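Side-chain contacts in predicted ATPase of the ABC class (Vibrio vulnificus, PDB 5D6A), which binds the ATP analogue AMP-PNP and probably hydrolyses ATP as a P-loop ATPase of the ABC class: residues 127-132 with 139-144; 104-109 with 116-121; 75-80 with 172-177. All blocks are in the same frame, centred on the assembly; numbering follows the deposited sequence.

From the N terminus, strand 71-78 comes first and supplies residues 75-80 of contact 3, which waits almost a hundred residues for its partner, 172-177, after helix 155-172. Inside that long loop the other two contacts close one after the other: contact 2 folds residues 116-121 back on the end of helix 92-109, and contact 1 then forms the hairpin of strands 131-133 and 137-144. Strand 137-144 joins all three, pairing with strands 116-117, 131-133 and 71-78. Arg143 N and Ala117 O meet at 2.8 Å between contacts 1 and 2, and Leu140 N and Ala75 O at 2.8 Å between contacts 1 and 3. All lie in the N-terminal region.

Contact 1 (127-132 with 139-144); sequences DSTSVL and ELRFRV
An antiparallel beta hairpin, strands 131-133 and 137-144, forms this buried contact within the antiparallel sheet of the N-terminal region. Leu132 and Glu139 are a hydrogen-bonded pair, with Leu132 N to Glu139 O and Glu139 N to Leu132 O both 2.8 Å; Val131 and Leu140 form the next, non-hydrogen-bonded pair. Arg141 N then reaches Ser130 O at 2.9 Å. On one face Val131 and Leu140 lie side by side, CG2 of the valine 3.7 Å from CD2 of the leucine. On the other, the Arg141 chain runs extended from CG to NE past the carbonyl of Thr129, and Leu132 CD1 sits over one face of its guanidinium, near the rim. Within its own strand Arg141 NE makes a salt bridge of 3.0 Å to Glu139 OE2, nearly in the guanidinium plane but 62° out of the carboxylate plane. OE2 also pairs with Arg74, while Arg141 NH1 and Thr129 OG1 both bond to His548 O, so NE and NH1 of Arg141 each have a polar partner, which probably limits the rotation of the guanidinium. Helix 92-109 packs on Val131 through Ala103 and on Leu132 through Arg99; Leu140 rests on Ile170 of helix 155-172, and strand 71-78 continues the sheet beside strand 137-144.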
loop_
_atom_site.group_PDB
_atom_site.type_symbol
_atom_site.label_atom_id
_atom_site.label_comp_id
_atom_site.label_asym_id
_atom_site.label_seq_id
_atom_site.Cartn_x
_atom_site.Cartn_y
_atom_site.Cartn_z
ATOM N N ASP A 127 21.336 7.586 -9.993
ATOM C CA ASP A 127 22.347 6.985 -10.847
ATOM C C ASP A 127 21.565 5.988 -11.693
ATOM O O ASP A 127 21.392 4.836 -11.311
ATOM C CB ASP A 127 23.426 6.310 -9.992
ATOM C CG ASP A 127 24.579 5.762 -10.809
ATOM O OD1 ASP A 127 24.456 5.654 -12.045
ATOM O OD2 ASP A 127 25.616 5.426 -10.202
ATOM N N SER A 128 21.081 6.461 -12.838
ATOM C CA SER A 128 20.220 5.680 -13.726
ATOM C C SER A 128 20.869 5.178 -15.006
ATOM O O SER A 128 21.902 5.686 -15.435
ATOM C CB SER A 128 19.022 6.543 -14.107
ATOM O OG SER A 128 18.184 5.884 -15.034
ATOM N N THR A 129 20.225 4.183 -15.620
ATOM C CA THR A 129 20.690 3.598 -16.880
ATOM C C THR A 129 20.052 4.268 -18.095
ATOM O O THR A 129 20.374 3.924 -19.232
ATOM C CB THR A 129 20.407 2.081 -16.955
ATOM O OG1 THR A 129 19.000 1.835 -16.825
ATOM C CG2 THR A 129 21.156 1.344 -15.859
ATOM N N SER A 130 19.143 5.212 -17.863
ATOM C CA SER A 130 18.506 5.922 -18.970
ATOM C C SER A 130 19.558 6.719 -19.743
ATOM O O SER A 130 19.440 6.903 -20.952
ATOM C CB SER A 130 17.380 6.827 -18.464
ATOM O OG SER A 130 17.854 7.727 -17.482
ATOM N N VAL A 131 20.582 7.189 -19.030
ATOM C CA VAL A 131 21.697 7.915 -19.633
ATOM C C VAL A 131 22.985 7.500 -18.912
ATOM O O VAL A 131 23.136 7.736 -17.713
ATOM C CB VAL A 131 21.521 9.443 -19.547
ATOM C CG1 VAL A 131 22.735 10.154 -20.135
ATOM C CG2 VAL A 131 20.255 9.875 -20.268
ATOM N N LEU A 132 23.904 6.883 -19.650
ATOM C CA LEU A 132 25.165 6.409 -19.088
ATOM C C LEU A 132 26.385 6.998 -19.784
ATOM O O LEU A 132 26.358 7.235 -20.993
ATOM C CB LEU A 132 25.240 4.887 -19.229
ATOM C CG LEU A 132 24.200 4.061 -18.478
ATOM C CD1 LEU A 132 24.261 2.607 -18.920
ATOM C CD2 LEU A 132 24.406 4.188 -16.976
ATOM N N GLU A 139 25.660 7.060 -23.677
ATOM C CA GLU A 139 24.686 6.049 -24.079
ATOM C C GLU A 139 23.299 6.402 -23.554
ATOM O O GLU A 139 23.133 6.730 -22.379
ATOM C CB GLU A 139 25.093 4.654 -23.591
ATOM C CG GLU A 139 24.090 3.568 -23.965
ATOM C CD GLU A 139 24.521 2.172 -23.553
ATOM O OE1 GLU A 139 25.694 1.985 -23.162
ATOM O OE2 GLU A 139 23.678 1.254 -23.631
ATOM N N LEU A 140 22.311 6.331 -24.444
ATOM C CA LEU A 140 20.925 6.611 -24.103
ATOM C C LEU A 140 20.128 5.328 -24.193
ATOM O O LEU A 140 20.317 4.538 -25.121
ATOM C CB LEU A 140 20.321 7.620 -25.074
ATOM C CG LEU A 140 21.036 8.957 -25.225
ATOM C CD1 LEU A 140 20.301 9.798 -26.256
ATOM C CD2 LEU A 140 21.138 9.686 -23.893
ATOM N N ARG A 141 19.239 5.123 -23.230
ATOM C CA ARG A 141 18.378 3.953 -23.213
ATOM C C ARG A 141 16.951 4.431 -23.025
ATOM O O ARG A 141 16.669 5.222 -22.125
ATOM C CB ARG A 141 18.784 2.991 -22.107
ATOM C CG ARG A 141 20.202 2.466 -22.249
ATOM C CD ARG A 141 20.469 1.370 -21.236
ATOM N NE ARG A 141 21.826 0.850 -21.325
ATOM C CZ ARG A 141 22.338 -0.047 -20.487
ATOM N NH1 ARG A 141 21.610 -0.527 -19.482
ATOM N NH2 ARG A 141 23.586 -0.457 -20.648
ATOM N N PHE A 142 16.055 3.946 -23.878
ATOM C CA PHE A 142 14.665 4.372 -23.854
ATOM C C PHE A 142 13.765 3.368 -24.567
ATOM O O PHE A 142 14.240 2.365 -25.100
ATOM C CB PHE A 142 14.559 5.748 -24.525
ATOM C CG PHE A 142 15.205 5.804 -25.878
ATOM C CD1 PHE A 142 16.550 6.121 -26.001
ATOM C CD2 PHE A 142 14.479 5.520 -27.024
ATOM C CE1 PHE A 142 17.157 6.163 -27.243
ATOM C CE2 PHE A 142 15.079 5.560 -28.270
ATOM C CZ PHE A 142 16.421 5.881 -28.379
ATOM N N ARG A 143 12.465 3.650 -24.569
ATOM C CA ARG A 143 11.483 2.788 -25.218
ATOM C C ARG A 143 10.840 3.477 -26.418
ATOM O O ARG A 143 10.825 4.705 -26.508
ATOM C CB ARG A 143 10.391 2.396 -24.227
ATOM C CG ARG A 143 10.865 1.584 -23.034
ATOM C CD ARG A 143 9.692 1.331 -22.102
ATOM N NE ARG A 143 10.017 0.473 -20.962
ATOM C CZ ARG A 143 9.891 -0.856 -20.940
ATOM N NH1 ARG A 143 9.454 -1.525 -22.007
ATOM N NH2 ARG A 143 10.211 -1.525 -19.837
ATOM N N VAL A 144 10.319 2.671 -27.339
ATOM C CA VAL A 144 9.636 3.173 -28.531
ATOM C C VAL A 144 8.419 2.295 -28.807
ATOM O O VAL A 144 8.559 1.138 -29.201
ATOM C CB VAL A 144 10.553 3.177 -29.773
ATOM C CG1 VAL A 144 9.779 3.601 -31.018
ATOM C CG2 VAL A 144 11.753 4.085 -29.551
#

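Contact 2 (104-109 with 116-121); sequences RSFAEF and IAISLH
This is helix-on-sheet packing: the C-terminal part of helix 92-109 rests on the side chains of strand 116-117 and the loop after it, with Phe106, Ala107 and Arg104 meeting Ile116, Ile118 and Leu120. Phe106 has CG anti to the backbone N (chi1 -179°), which points its ring away from the helix, with the CD1-CE1 side against the two isoleucines. Ile118 CG2 comes to the ring edge, 4.0 Å from Phe106 CD1, whereas Ile116 CG2 approaches obliquely, 3.7 Å from Phe106 CE1. The same Ile118 methyl also touches Ala107, with 3.7 Å between CG2 and the alanine CB. Leu120 spans one helical turn: its CD1 lies 3.7 Å from Ala107 CB, and its CD2 is 3.9 Å from Arg104 CG. Arg104 thus contributes its aliphatic stem, while its head turns to Asp100 through NE and to the carbonyl of Gly122 through NH1. Phe106 also meets the ring of Phe142 and touches Phe169 of helix 155-172, so the ring joins a cluster with both. Methyl groups, a ring and the arginine stem carry the contact between the two segments; its hold is therefore hydrophobic and not directional, buried at Phe106 and Ile116 and exposed at Leu120.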
loop_
_atom_site.group_PDB
_atom_site.type_symbol
_atom_site.label_atom_id
_atom_site.label_comp_id
_atom_site.label_asym_id
_atom_site.label_seq_id
_atom_site.Cartn_x
_atom_site.Cartn_y
_atom_site.Cartn_z
ATOM N N ARG A 104 16.319 14.380 -19.063
ATOM C CA ARG A 104 15.185 15.304 -18.994
ATOM C C ARG A 104 15.072 16.136 -20.266
ATOM O O ARG A 104 13.970 16.460 -20.696
ATOM C CB ARG A 104 15.309 16.223 -17.781
ATOM C CG ARG A 104 15.342 15.490 -16.452
ATOM C CD ARG A 104 15.495 16.459 -15.295
ATOM N NE ARG A 104 15.742 15.758 -14.038
ATOM C CZ ARG A 104 14.796 15.260 -13.244
ATOM N NH1 ARG A 104 13.509 15.377 -13.554
ATOM N NH2 ARG A 104 15.144 14.638 -12.125
ATOM N N SER A 105 16.215 16.488 -20.851
ATOM C CA SER A 105 16.231 17.250 -22.097
ATOM C C SER A 105 15.673 16.392 -23.224
ATOM O O SER A 105 14.900 16.866 -24.049
ATOM C CB SER A 105 17.650 17.702 -22.446
ATOM O OG SER A 105 18.147 18.617 -21.490
ATOM N N PHE A 106 16.074 15.124 -23.240
ATOM C CA PHE A 106 15.609 14.177 -24.245
ATOM C C PHE A 106 14.100 13.970 -24.124
ATOM O O PHE A 106 13.403 13.841 -25.129
ATOM C CB PHE A 106 16.330 12.838 -24.080
ATOM C CG PHE A 106 15.936 11.808 -25.098
ATOM C CD1 PHE A 106 14.857 10.964 -24.870
ATOM C CD2 PHE A 106 16.645 11.676 -26.280
ATOM C CE1 PHE A 106 14.491 10.010 -25.806
ATOM C CE2 PHE A 106 16.284 10.723 -27.220
ATOM C CZ PHE A 106 15.207 9.889 -26.984
ATOM N N ALA A 107 13.607 13.932 -22.888
ATOM C CA ALA A 107 12.177 13.756 -22.641
ATOM C C ALA A 107 11.400 14.977 -23.112
ATOM O O ALA A 107 10.307 14.854 -23.662
ATOM C CB ALA A 107 11.917 13.506 -21.162
ATOM N N GLU A 108 11.983 16.154 -22.894
ATOM C CA GLU A 108 11.362 17.420 -23.278
ATOM C C GLU A 108 11.260 17.558 -24.796
ATOM O O GLU A 108 10.207 17.934 -25.314
ATOM C CB GLU A 108 12.151 18.596 -22.688
ATOM C CG GLU A 108 11.533 19.970 -22.921
ATOM C CD GLU A 108 10.183 20.154 -22.242
ATOM O OE1 GLU A 108 9.774 19.289 -21.433
ATOM O OE2 GLU A 108 9.527 21.184 -22.515
ATOM N N PHE A 109 12.345 17.256 -25.509
ATOM C CA PHE A 109 12.327 17.345 -26.969
ATOM C C PHE A 109 11.397 16.293 -27.567
ATOM O O PHE A 109 10.887 16.477 -28.666
ATOM C CB PHE A 109 13.722 17.166 -27.589
ATOM C CG PHE A 109 14.744 18.165 -27.120
ATOM C CD1 PHE A 109 14.489 19.528 -27.183
ATOM C CD2 PHE A 109 15.995 17.744 -26.695
ATOM C CE1 PHE A 109 15.440 20.447 -26.768
ATOM C CE2 PHE A 109 16.952 18.656 -26.285
ATOM C CZ PHE A 109 16.675 20.010 -26.322
ATOM N N ILE A 116 7.783 7.729 -28.140
ATOM C CA ILE A 116 9.096 7.666 -27.517
ATOM C C ILE A 116 8.956 7.989 -26.038
ATOM O O ILE A 116 8.199 8.883 -25.662
ATOM C CB ILE A 116 10.067 8.666 -28.168
ATOM C CG1 ILE A 116 10.223 8.346 -29.658
ATOM C CG2 ILE A 116 11.420 8.637 -27.463
ATOM C CD1 ILE A 116 11.083 9.331 -30.417
ATOM N N ALA A 117 9.687 7.259 -25.203
ATOM C CA ALA A 117 9.642 7.476 -23.763
ATOM C C ALA A 117 10.959 7.088 -23.101
ATOM O O ALA A 117 11.544 6.060 -23.427
ATOM C CB ALA A 117 8.495 6.691 -23.147
ATOM N N ILE A 118 11.412 7.931 -22.175
ATOM C CA ILE A 118 12.637 7.691 -21.422
ATOM C C ILE A 118 12.274 7.732 -19.938
ATOM O O ILE A 118 11.395 8.492 -19.527
ATOM C CB ILE A 118 13.734 8.723 -21.763
ATOM C CG1 ILE A 118 15.077 8.296 -21.166
ATOM C CG2 ILE A 118 13.342 10.120 -21.294
ATOM C CD1 ILE A 118 16.234 9.174 -21.586
ATOM N N SER A 119 12.949 6.916 -19.136
ATOM C CA SER A 119 12.643 6.819 -17.710
ATOM C C SER A 119 13.194 7.990 -16.880
ATOM O O SER A 119 14.408 8.137 -16.725
ATOM C CB SER A 119 13.170 5.488 -17.165
ATOM O OG SER A 119 12.721 5.261 -15.842
ATOM N N LEU A 120 12.287 8.819 -16.358
ATOM C CA LEU A 120 12.654 9.957 -15.507
ATOM C C LEU A 120 12.366 9.591 -14.063
ATOM O O LEU A 120 11.608 8.658 -13.798
ATOM C CB LEU A 120 11.875 11.213 -15.892
ATOM C CG LEU A 120 12.116 11.748 -17.302
ATOM C CD1 LEU A 120 11.207 12.940 -17.571
ATOM C CD2 LEU A 120 13.578 12.120 -17.497
ATOM N N HIS A 121 12.944 10.343 -13.129
ATOM C CA HIS A 121 12.802 10.028 -11.707
ATOM C C HIS A 121 12.225 11.161 -10.866
ATOM O O HIS A 121 12.623 11.354 -9.713
ATOM C CB HIS A 121 14.161 9.591 -11.167
ATOM C CG HIS A 121 14.830 8.576 -12.034
ATOM N ND1 HIS A 121 15.689 8.928 -13.052
ATOM C CD2 HIS A 121 14.718 7.227 -12.084
ATOM C CE1 HIS A 121 16.101 7.838 -13.673
ATOM N NE2 HIS A 121 15.528 6.792 -13.104
#

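Contact 3 (75-80 with 172-177)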
loop_
_atom_site.group_PDB
_atom_site.type_symbol
_atom_site.label_atom_id
_atom_site.label_comp_id
_atom_site.label_asym_id
_atom_site.label_seq_id
_atom_site.Cartn_x
_atom_site.Cartn_y
_atom_site.Cartn_z
ATOM N N ALA A 75 20.926 4.060 -27.853
ATOM C CA ALA A 75 21.681 4.864 -28.806
ATOM C C ALA A 75 23.015 5.262 -28.202
ATOM O O ALA A 75 23.085 5.631 -27.033
ATOM C CB ALA A 75 20.891 6.098 -29.202
ATOM N N PHE A 76 24.069 5.195 -29.008
ATOM C CA PHE A 76 25.406 5.539 -28.543
ATOM C C PHE A 76 26.015 6.688 -29.335
ATOM O O PHE A 76 25.880 6.746 -30.553
ATOM C CB PHE A 76 26.317 4.312 -28.621
ATOM C CG PHE A 76 27.755 4.613 -28.328
ATOM C CD1 PHE A 76 28.198 4.734 -27.019
ATOM C CD2 PHE A 76 28.668 4.781 -29.362
ATOM C CE1 PHE A 76 29.523 5.018 -26.746
ATOM C CE2 PHE A 76 29.993 5.064 -29.097
ATOM C CZ PHE A 76 30.423 5.181 -27.786
ATOM N N ARG A 77 26.688 7.594 -28.627
ATOM C CA ARG A 77 27.358 8.732 -29.249
ATOM C C ARG A 77 28.733 8.978 -28.650
ATOM O O ARG A 77 28.846 9.250 -27.457
ATOM C CB ARG A 77 26.548 10.010 -29.088
ATOM C CG ARG A 77 25.195 10.005 -29.766
ATOM C CD ARG A 77 24.837 11.429 -30.139
ATOM N NE ARG A 77 25.732 11.924 -31.189
ATOM C CZ ARG A 77 25.780 13.180 -31.628
ATOM N NH1 ARG A 77 26.631 13.510 -32.593
ATOM N NH2 ARG A 77 24.990 14.112 -31.107
ATOM N N ALA A 78 29.767 8.915 -29.488
ATOM C CA ALA A 78 31.143 9.145 -29.048
ATOM C C ALA A 78 31.336 10.601 -28.629
ATOM O O ALA A 78 30.763 11.500 -29.237
ATOM C CB ALA A 78 32.116 8.781 -30.157
ATOM N N TRP A 79 32.153 10.822 -27.600
ATOM C CA TRP A 79 32.404 12.173 -27.069
ATOM C C TRP A 79 32.870 13.211 -28.098
ATOM O O TRP A 79 32.678 14.411 -27.896
ATOM C CB TRP A 79 33.438 12.129 -25.937
ATOM C CG TRP A 79 33.002 11.387 -24.722
ATOM C CD1 TRP A 79 33.391 10.139 -24.340
ATOM C CD2 TRP A 79 32.088 11.847 -23.723
ATOM N NE1 TRP A 79 32.775 9.791 -23.161
ATOM C CE2 TRP A 79 31.969 10.825 -22.762
ATOM C CE3 TRP A 79 31.355 13.027 -23.548
ATOM C CZ2 TRP A 79 31.149 10.944 -21.641
ATOM C CZ3 TRP A 79 30.537 13.144 -22.433
ATOM C CH2 TRP A 79 30.444 12.109 -21.494
ATOM N N SER A 80 33.493 12.760 -29.182
ATOM C CA SER A 80 34.003 13.676 -30.206
ATOM C C SER A 80 32.909 14.471 -30.916
ATOM O O SER A 80 33.100 15.643 -31.250
ATOM C CB SER A 80 34.800 12.896 -31.252
ATOM O OG SER A 80 35.852 12.175 -30.644
ATOM N N ARG A 172 20.027 16.388 -30.484
ATOM C CA ARG A 172 19.792 17.594 -29.683
ATOM C C ARG A 172 20.078 17.420 -28.193
ATOM O O ARG A 172 20.608 18.326 -27.550
ATOM C CB ARG A 172 18.358 18.085 -29.870
ATOM C CG ARG A 172 18.041 18.562 -31.278
ATOM C CD ARG A 172 16.588 18.991 -31.379
ATOM N NE ARG A 172 16.304 20.163 -30.551
ATOM C CZ ARG A 172 15.087 20.646 -30.317
ATOM N NH1 ARG A 172 14.012 20.050 -30.826
ATOM N NH2 ARG A 172 14.939 21.723 -29.552
ATOM N N SER A 173 19.735 16.258 -27.648
ATOM C CA SER A 173 19.950 15.997 -26.225
ATOM C C SER A 173 21.421 15.766 -25.881
ATOM O O SER A 173 21.797 15.832 -24.714
ATOM C CB SER A 173 19.130 14.786 -25.769
ATOM O OG SER A 173 19.591 13.599 -26.390
ATOM N N THR A 174 22.244 15.494 -26.893
ATOM C CA THR A 174 23.672 15.231 -26.676
ATOM C C THR A 174 24.601 16.125 -27.507
ATOM O O THR A 174 25.575 15.648 -28.085
ATOM C CB THR A 174 24.002 13.760 -26.980
ATOM O OG1 THR A 174 23.555 13.444 -28.301
ATOM C CG2 THR A 174 23.310 12.842 -25.989
ATOM N N ILE A 175 24.284 17.417 -27.562
ATOM C CA ILE A 175 25.104 18.412 -28.263
ATOM C C ILE A 175 25.117 19.682 -27.421
ATOM O O ILE A 175 24.081 20.328 -27.241
ATOM C CB ILE A 175 24.586 18.716 -29.683
ATOM C CG1 ILE A 175 24.747 17.486 -30.580
ATOM C CG2 ILE A 175 25.358 19.878 -30.295
ATOM C CD1 ILE A 175 24.207 17.665 -31.983
ATOM N N GLU A 176 26.295 20.026 -26.905
ATOM C CA GLU A 176 26.478 21.195 -26.038
ATOM C C GLU A 176 25.562 22.381 -26.380
ATOM O O GLU A 176 24.737 22.789 -25.561
ATOM C CB GLU A 176 27.950 21.635 -26.063
ATOM C CG GLU A 176 28.283 22.793 -25.130
ATOM C CD GLU A 176 29.733 23.246 -25.226
ATOM O OE1 GLU A 176 30.451 22.813 -26.154
ATOM O OE2 GLU A 176 30.154 24.055 -24.373
ATOM N N ARG A 177 25.708 22.924 -27.584
ATOM C CA ARG A 177 24.909 24.082 -28.005
ATOM C C ARG A 177 23.401 23.819 -28.076
ATOM O O ARG A 177 22.608 24.719 -27.799
ATOM C CB ARG A 177 25.431 24.642 -29.338
ATOM C CG ARG A 177 25.507 23.635 -30.477
ATOM C CD ARG A 177 26.206 24.238 -31.684
ATOM N NE ARG A 177 26.436 23.254 -32.743
ATOM C CZ ARG A 177 25.580 22.967 -33.722
ATOM N NH1 ARG A 177 24.403 23.581 -33.806
ATOM N NH2 ARG A 177 25.902 22.051 -34.630
#
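Strand 71-78 of the antiparallel sheet is tied here to the loop that leads from helix 155-172 to helix 181-199, and one arginine does the reaching. The tight part is the meeting of Arg77 with Thr174, both buried, and together the segments bury just 130 Å². Arg77 sets out toward the loop; CD already lies beside Thr174 OG1, and the bend at chi3 (68°) turns the head so that NH2 meets the same oxygen. NH2 donates to Thr174 OG1 at 3.2 Å, with a fairly straight N-H...O angle of 160°, and the oxygen lies close to the guanidinium plane. OG1 is in turn bonded to the carbonyls of Ile170 and Arg171 at the end of helix 155-172, so the arginine is linked through one hydroxyl to the helix terminus. Arg77 NE bonds to the carbonyl of Asp54, so the guanidinium is held by partners at two of its nitrogens and its rotation is probably restricted. Ile175 is the partly exposed margin of this part: its stem turns aside from the strand although its outer atoms return to it. The loose side lies beyond it, where Glu176 is turned to Lys181 and Arg177 is exposed. At this margin Ile175 meets the guanidinium at its edge: CD1 lies in its plane, 3.7 Å from Arg77 NH2.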